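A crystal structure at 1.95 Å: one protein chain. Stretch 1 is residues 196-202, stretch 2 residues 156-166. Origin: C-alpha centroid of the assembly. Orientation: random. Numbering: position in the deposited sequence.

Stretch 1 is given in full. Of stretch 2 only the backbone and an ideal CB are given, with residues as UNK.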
# COMPACT_ATOMS: atom_id res chain seq x y z
N ASP A 196 -0.13 11.78 3.48
CA ASP A 196 0.97 10.88 3.24
C ASP A 196 2.04 11.57 2.36
O ASP A 196 3.26 11.44 2.62
CB ASP A 196 0.43 9.61 2.59
CG ASP A 196 1.37 8.41 2.69
OD1 ASP A 196 2.49 8.53 3.22
OD2 ASP A 196 0.99 7.32 2.18
N VAL A 197 1.59 12.30 1.34
CA VAL A 197 2.48 13.07 0.48
C VAL A 197 3.34 14.06 1.28
O VAL A 197 4.54 14.05 1.18
CB VAL A 197 1.71 13.78 -0.67
CG1 VAL A 197 2.57 14.84 -1.35
CG2 VAL A 197 1.21 12.70 -1.68
N TYR A 198 2.70 14.88 2.09
CA TYR A 198 3.41 15.85 2.89
C TYR A 198 4.29 15.24 4.00
O TYR A 198 5.40 15.73 4.23
CB TYR A 198 2.40 16.81 3.51
CG TYR A 198 1.89 17.89 2.59
CD1 TYR A 198 2.74 18.58 1.70
CD2 TYR A 198 0.59 18.35 2.71
CE1 TYR A 198 2.29 19.64 0.93
CE2 TYR A 198 0.12 19.41 1.93
CZ TYR A 198 0.96 20.05 1.05
OH TYR A 198 0.48 21.14 0.30
N LEU A 199 3.82 14.17 4.65
CA LEU A 199 4.63 13.45 5.62
C LEU A 199 5.90 12.90 4.97
O LEU A 199 6.99 13.02 5.54
CB LEU A 199 3.83 12.30 6.25
CG LEU A 199 4.54 11.39 7.26
CD1 LEU A 199 5.10 12.18 8.43
CD2 LEU A 199 3.55 10.22 7.69
N THR A 200 5.77 12.33 3.78
CA THR A 200 6.90 11.77 3.01
C THR A 200 7.84 12.87 2.54
O THR A 200 9.07 12.72 2.63
CB THR A 200 6.41 10.91 1.82
OG1 THR A 200 5.49 9.92 2.30
CG2 THR A 200 7.57 10.18 1.10
N TYR A 201 7.28 13.97 2.03
CA TYR A 201 8.05 15.14 1.61
C TYR A 201 8.94 15.68 2.71
O TYR A 201 10.06 16.10 2.45
CB TYR A 201 7.10 16.23 1.13
CG TYR A 201 7.68 17.31 0.23
CD1 TYR A 201 8.51 18.29 0.75
CD2 TYR A 201 7.33 17.39 -1.11
CE1 TYR A 201 9.01 19.30 -0.05
CE2 TYR A 201 7.81 18.42 -1.91
CZ TYR A 201 8.66 19.37 -1.38
OH TYR A 201 9.15 20.40 -2.13
N ALA A 202 8.45 15.63 3.95
CA ALA A 202 9.24 16.03 5.11
C ALA A 202 10.34 15.03 5.45
O ALA A 202 11.36 15.41 6.04
CB ALA A 202 8.34 16.25 6.33
N UNK A 156 12.77 13.95 -8.42
CA UNK A 156 11.67 13.66 -7.51
C UNK A 156 10.99 14.96 -7.05
O UNK A 156 9.76 15.09 -7.14
CB UNK A 156 12.18 12.87 -6.30
N UNK A 157 11.77 15.94 -6.60
CA UNK A 157 11.18 17.20 -6.10
C UNK A 157 10.25 17.89 -7.10
O UNK A 157 9.18 18.38 -6.71
CB UNK A 157 12.30 18.17 -5.72
N UNK A 158 10.62 17.87 -8.38
CA UNK A 158 9.76 18.41 -9.42
C UNK A 158 8.44 17.64 -9.58
O UNK A 158 7.39 18.25 -9.82
CB UNK A 158 10.52 18.41 -10.75
N UNK A 159 8.47 16.32 -9.47
CA UNK A 159 7.27 15.51 -9.60
C UNK A 159 6.31 15.89 -8.45
O UNK A 159 5.13 16.13 -8.68
CB UNK A 159 7.61 14.02 -9.58
N UNK A 160 6.83 15.97 -7.24
CA UNK A 160 6.03 16.43 -6.11
C UNK A 160 5.51 17.88 -6.29
O UNK A 160 4.31 18.13 -6.15
CB UNK A 160 6.86 16.33 -4.83
N UNK A 161 6.40 18.81 -6.60
CA UNK A 161 6.03 20.23 -6.61
C UNK A 161 5.15 20.63 -7.81
O UNK A 161 4.37 21.57 -7.70
CB UNK A 161 7.30 21.08 -6.61
N UNK A 162 5.34 19.97 -8.95
CA UNK A 162 4.62 20.32 -10.17
C UNK A 162 3.42 19.45 -10.47
O UNK A 162 2.48 19.91 -11.14
CB UNK A 162 5.58 20.26 -11.36
N UNK A 163 3.42 18.20 -10.01
CA UNK A 163 2.32 17.30 -10.32
C UNK A 163 1.55 16.90 -9.08
O UNK A 163 0.39 17.25 -8.92
CB UNK A 163 2.84 16.05 -11.03
N UNK A 164 2.19 16.16 -8.19
CA UNK A 164 1.49 15.52 -7.08
C UNK A 164 0.77 16.55 -6.19
O UNK A 164 -0.42 16.44 -5.97
CB UNK A 164 2.48 14.70 -6.24
N UNK A 165 1.51 17.53 -5.68
CA UNK A 165 0.93 18.49 -4.73
C UNK A 165 -0.12 19.39 -5.39
O UNK A 165 -1.24 19.49 -4.86
CB UNK A 165 2.04 19.35 -4.12
N UNK A 166 0.20 20.00 -6.54
CA UNK A 166 -0.85 20.83 -7.16
C UNK A 166 -2.12 20.07 -7.52
O UNK A 166 -3.21 20.60 -7.36
CB UNK A 166 -0.30 21.49 -8.43

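The two helices run nearly antiparallel (162° between N-to-C directions), with axes 11.0 Å apart at closest approach. At position 156 the ideal CB has nothing of stretch 1 within 5.5 Å, so polar or apolar residues would do; the residue is Val-156.

Position 157 points its CB sideways, 5.3 Å from Tyr-201 OH. A long side chain with a polar end, donor or acceptor, could reach that hydroxyl. The residue is Lys-157, whose extended chain turns at chi4 (m) and brings NZ to 3.2 Å from Tyr-201 OH, a weak hydrogen bond.

Positions 158 and 159 lie out of reach of stretch 1, which does not discriminate between helix-compatible residues there; they are Glu-158 and Ile-159.

Position 160 points its CB toward stretch 1, the ideal CB 3.7 Å from Tyr-201 CE2. An aliphatic or aromatic group would fit, running alongside the Tyr-201 ring toward Val-197 and Thr-200. The residue is Tyr-160. Its ring offers a face to the edge of Tyr-201, an offset edge-to-face pair with planes at 90° and centroids 5.4 Å apart. Val-197 CG1 approaches the edge of the Tyr-160 ring, 3.8 Å from Tyr-160 CD1, while Tyr-160 OH reaches to 3.3 Å from Thr-200 CG2.

Position 161 also points sideways, its ideal CB 4.9 Å from Tyr-201 OH. A short carboxylate or amide could meet the hydroxyl. The residue is Asp-161, and Tyr-201 OH donates to Asp-161 OD1 at 2.7 Å. Asp-161 OD2 forms a salt bridge with Lys-157 NZ at 2.8 Å, so hydroxyl, ammonium and carboxylate make a closed polar cluster.

Positions 162 and 163 are out of reach, and polar or apolar residues would do; phi is more negative, -99° and -115°, in the wider pi-type turn at 159-164. They hold Glu-162 and Ile-163.

Position 164 points toward stretch 1, its ideal CB 4.9 Å from Val-197 CG1, which favours an aliphatic chain. Ile-164 CG2 packs 3.7 Å from Val-197 CG2.

Position 165 points toward stretch 1, its ideal CB 5.0 Å from Tyr-198 OH and 5.3 Å from Val-197 CG1. Apart from that hydroxyl the surface is apolar, suiting leucine, isoleucine or methionine. Ile-165 CG1 lies 3.8 Å from Val-197 CG1, and Ile-165 CD1 lies 3.9 Å from Tyr-198 CE1 and 3.8 Å from Tyr-201 CD2. With 157, 160 and 161 it completes the hole that receives Tyr-201.

At position 166 the N makes no hydrogen bond to the turn before and the helix kinks; proline, lacking an N-H, suits. Pro-166 does not touch stretch 1.

Stretch 2 156-166: VKEIYDEIIIP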
# COMPACT_ATOMS: atom_id res chain seq x y z
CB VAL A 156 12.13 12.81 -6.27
CG1 VAL A 156 11.04 12.78 -5.19
CG2 VAL A 156 12.48 11.38 -6.67
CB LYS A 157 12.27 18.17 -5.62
CG LYS A 157 11.68 19.33 -4.77
CD LYS A 157 12.81 20.17 -4.13
CE LYS A 157 12.26 21.20 -3.10
NZ LYS A 157 11.34 22.16 -3.75
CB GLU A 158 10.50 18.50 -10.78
CG GLU A 158 11.69 19.50 -10.85
CD GLU A 158 12.37 19.51 -12.23
OE1 GLU A 158 11.76 19.01 -13.21
OE2 GLU A 158 13.52 20.01 -12.36
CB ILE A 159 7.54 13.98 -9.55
CG1 ILE A 159 8.48 13.50 -10.68
CG2 ILE A 159 6.23 13.21 -9.54
CD1 ILE A 159 8.08 13.95 -12.10
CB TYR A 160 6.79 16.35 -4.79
CG TYR A 160 6.86 15.03 -4.07
CD1 TYR A 160 5.92 14.69 -3.09
CD2 TYR A 160 7.92 14.16 -4.26
CE1 TYR A 160 6.02 13.47 -2.36
CE2 TYR A 160 8.01 12.96 -3.57
CZ TYR A 160 7.08 12.63 -2.61
OH TYR A 160 7.24 11.47 -1.92
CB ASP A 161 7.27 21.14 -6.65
CG ASP A 161 8.11 21.08 -5.39
OD1 ASP A 161 7.65 20.56 -4.36
OD2 ASP A 161 9.24 21.57 -5.45
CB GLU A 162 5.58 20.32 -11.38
CG GLU A 162 6.68 21.38 -11.28
CD GLU A 162 7.74 21.33 -12.38
OE1 GLU A 162 7.39 21.04 -13.55
OE2 GLU A 162 8.93 21.60 -12.07
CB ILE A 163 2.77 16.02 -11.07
CG1 ILE A 163 3.57 16.40 -12.32
CG2 ILE A 163 1.49 15.17 -11.46
CD1 ILE A 163 3.98 15.18 -13.18
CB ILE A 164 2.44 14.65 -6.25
CG1 ILE A 164 3.04 13.52 -7.10
CG2 ILE A 164 1.73 14.06 -5.03
CD1 ILE A 164 4.13 12.71 -6.36
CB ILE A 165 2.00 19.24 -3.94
CG1 ILE A 165 2.73 18.24 -3.01
CG2 ILE A 165 1.41 20.41 -3.16
CD1 ILE A 165 4.10 18.78 -2.44
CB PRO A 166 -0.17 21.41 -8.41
CG PRO A 166 1.28 21.36 -8.13
CD PRO A 166 1.50 20.14 -7.24
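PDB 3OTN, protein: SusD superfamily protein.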